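Local atomic coordinates of alkaline serine protease (Pseudoalteromonas sp., PDB entry 1Y9Z), a protein that probably hydrolyses peptide bonds in proteins as a cold-adapted, subtilisin-like serine endopeptidase. Residues 376-381 with 419-424. Numbering follows the deposited sequence.
Sequences SGVATL and INAVAA
No flat side chain lies between Val-378 and its two partners, Ile-419 and Ala-421. The one planar side-chain group in the two segments is the amide of Asn-420, whose side chain leaves its backbone away from segment 376-381. Over one face of this amide sits the backbone N of Ala-423, which donates to Asn-420 OD1 at 2.9 Å. The N-H points almost straight at the oxygen (174°), but the donor stands 51° out of the carbonyl plane. This is an N-cap bond at the start of helix 421-430. Asn-420 ND2 is hydrogen-bonded to Asp-403, so both ends of the amide are held.

The contact itself is aliphatic and buried. Val-378 CG1 meets two methyl groups: Ala-421 CB at 3.5 Å and Ile-419 CD1 at 3.6 Å. Val-378 and Ile-419 reach toward each other tip to tip. Ile-419 is extended, with both torsions near trans (chi1 -172°), which carries CD1 to the valine. Ile-419 CD1 also lies 3.7 Å from Val-378 CB.

Behind Val-378, Ser-376 O takes two donors, Thr-380 N at 3.0 Å and Thr-380 OG1 at 2.8 Å, from opposite faces of its plane. Nearby, Leu-398 of helix 391-401 touches both Ala-379 and Ala-424.

The contact joins helix 368-385 to the start of helix 421-430 and the loop residue before it, in the subtilisin-like alpha/beta domain. Helix 368-385 packs on strands 25-30 and 152-156 of the mainly parallel sheet. Its first turn carries Ser-369 of the phenylmethanesulfonic acid pocket, the catalytic serine expected in the Gly-Thr-Ser-Met-Ala signature of subtilases.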
loop_
_atom_site.group_PDB
_atom_site.type_symbol
_atom_site.label_atom_id
_atom_site.label_comp_id
_atom_site.label_asym_id
_atom_site.label_seq_id
_atom_site.Cartn_x
_atom_site.Cartn_y
_atom_site.Cartn_z
ATOM N N SER A 376 -4.280 2.496 -10.640
ATOM C CA SER A 376 -5.368 1.956 -11.447
ATOM C C SER A 376 -6.722 2.446 -10.942
ATOM O O SER A 376 -7.649 2.638 -11.728
ATOM C CB SER A 376 -5.320 0.422 -11.469
ATOM O OG SER A 376 -5.427 -0.129 -10.170
ATOM N N GLY A 377 -6.833 2.658 -9.633
ATOM C CA GLY A 377 -8.078 3.158 -9.075
ATOM C C GLY A 377 -8.310 4.570 -9.583
ATOM O O GLY A 377 -9.407 4.904 -10.032
ATOM N N VAL A 378 -7.271 5.399 -9.521
ATOM C CA VAL A 378 -7.371 6.777 -9.993
ATOM C C VAL A 378 -7.597 6.815 -11.500
ATOM O O VAL A 378 -8.355 7.643 -11.996
ATOM C CB VAL A 378 -6.098 7.586 -9.645
ATOM C CG1 VAL A 378 -6.068 8.889 -10.438
ATOM C CG2 VAL A 378 -6.072 7.888 -8.156
ATOM N N ALA A 379 -6.941 5.919 -12.230
ATOM C CA ALA A 379 -7.099 5.875 -13.680
ATOM C C ALA A 379 -8.564 5.635 -14.027
ATOM O O ALA A 379 -9.124 6.285 -14.911
ATOM C CB ALA A 379 -6.230 4.767 -14.273
ATOM N N THR A 380 -9.182 4.699 -13.318
ATOM C CA THR A 380 -10.580 4.364 -13.543
ATOM C C THR A 380 -11.477 5.552 -13.190
ATOM O O THR A 380 -12.399 5.891 -13.936
ATOM C CB THR A 380 -10.987 3.136 -12.695
ATOM O OG1 THR A 380 -10.107 2.041 -12.991
ATOM C CG2 THR A 380 -12.413 2.717 -13.005
ATOM N N LEU A 381 -11.196 6.182 -12.053
ATOM C CA LEU A 381 -11.967 7.335 -11.595
ATOM C C LEU A 381 -11.912 8.480 -12.604
ATOM O O LEU A 381 -12.942 9.037 -12.987
ATOM C CB LEU A 381 -11.436 7.811 -10.241
ATOM C CG LEU A 381 -12.025 9.105 -9.664
ATOM C CD1 LEU A 381 -13.538 8.981 -9.501
ATOM C CD2 LEU A 381 -11.363 9.391 -8.324
ATOM N N ILE A 419 1.054 10.255 -9.149
ATOM C CA ILE A 419 -0.189 10.380 -9.894
ATOM C C ILE A 419 -1.044 11.480 -9.255
ATOM O O ILE A 419 -1.069 11.630 -8.034
ATOM C CB ILE A 419 -0.955 9.034 -9.918
ATOM C CG1 ILE A 419 -2.150 9.131 -10.868
ATOM C CG2 ILE A 419 -1.381 8.644 -8.506
ATOM C CD1 ILE A 419 -2.745 7.789 -11.238
ATOM N N ASN A 420 -1.728 12.250 -10.095
ATOM C CA ASN A 420 -2.559 13.362 -9.636
ATOM C C ASN A 420 -3.920 13.295 -10.319
ATOM O O ASN A 420 -4.067 13.712 -11.468
ATOM C CB ASN A 420 -1.869 14.687 -9.979
ATOM C CG ASN A 420 -2.551 15.884 -9.348
ATOM O OD1 ASN A 420 -3.775 15.980 -9.337
ATOM N ND2 ASN A 420 -1.754 16.811 -8.829
ATOM N N ALA A 421 -4.915 12.781 -9.602
ATOM C CA ALA A 421 -6.262 12.634 -10.141
ATOM C C ALA A 421 -6.894 13.940 -10.610
ATOM O O ALA A 421 -7.443 14.010 -11.708
ATOM C CB ALA A 421 -7.161 11.966 -9.108
ATOM N N VAL A 422 -6.818 14.970 -9.772
ATOM C CA VAL A 422 -7.399 16.267 -10.101
ATOM C C VAL A 422 -6.817 16.850 -11.385
ATOM O O VAL A 422 -7.555 17.266 -12.276
ATOM C CB VAL A 422 -7.186 17.277 -8.952
ATOM C CG1 VAL A 422 -7.799 18.625 -9.317
ATOM C CG2 VAL A 422 -7.810 16.743 -7.676
ATOM N N ALA A 423 -5.492 16.874 -11.475
ATOM C CA ALA A 423 -4.818 17.412 -12.651
ATOM C C ALA A 423 -5.107 16.586 -13.902
ATOM O O ALA A 423 -5.283 17.135 -14.989
ATOM C CB ALA A 423 -3.316 17.483 -12.402
ATOM N N ALA A 424 -5.154 15.267 -13.749
ATOM C CA ALA A 424 -5.432 14.386 -14.878
ATOM C C ALA A 424 -6.831 14.658 -15.424
ATOM O O ALA A 424 -7.040 14.688 -16.637
ATOM C CB ALA A 424 -5.307 12.931 -14.447
#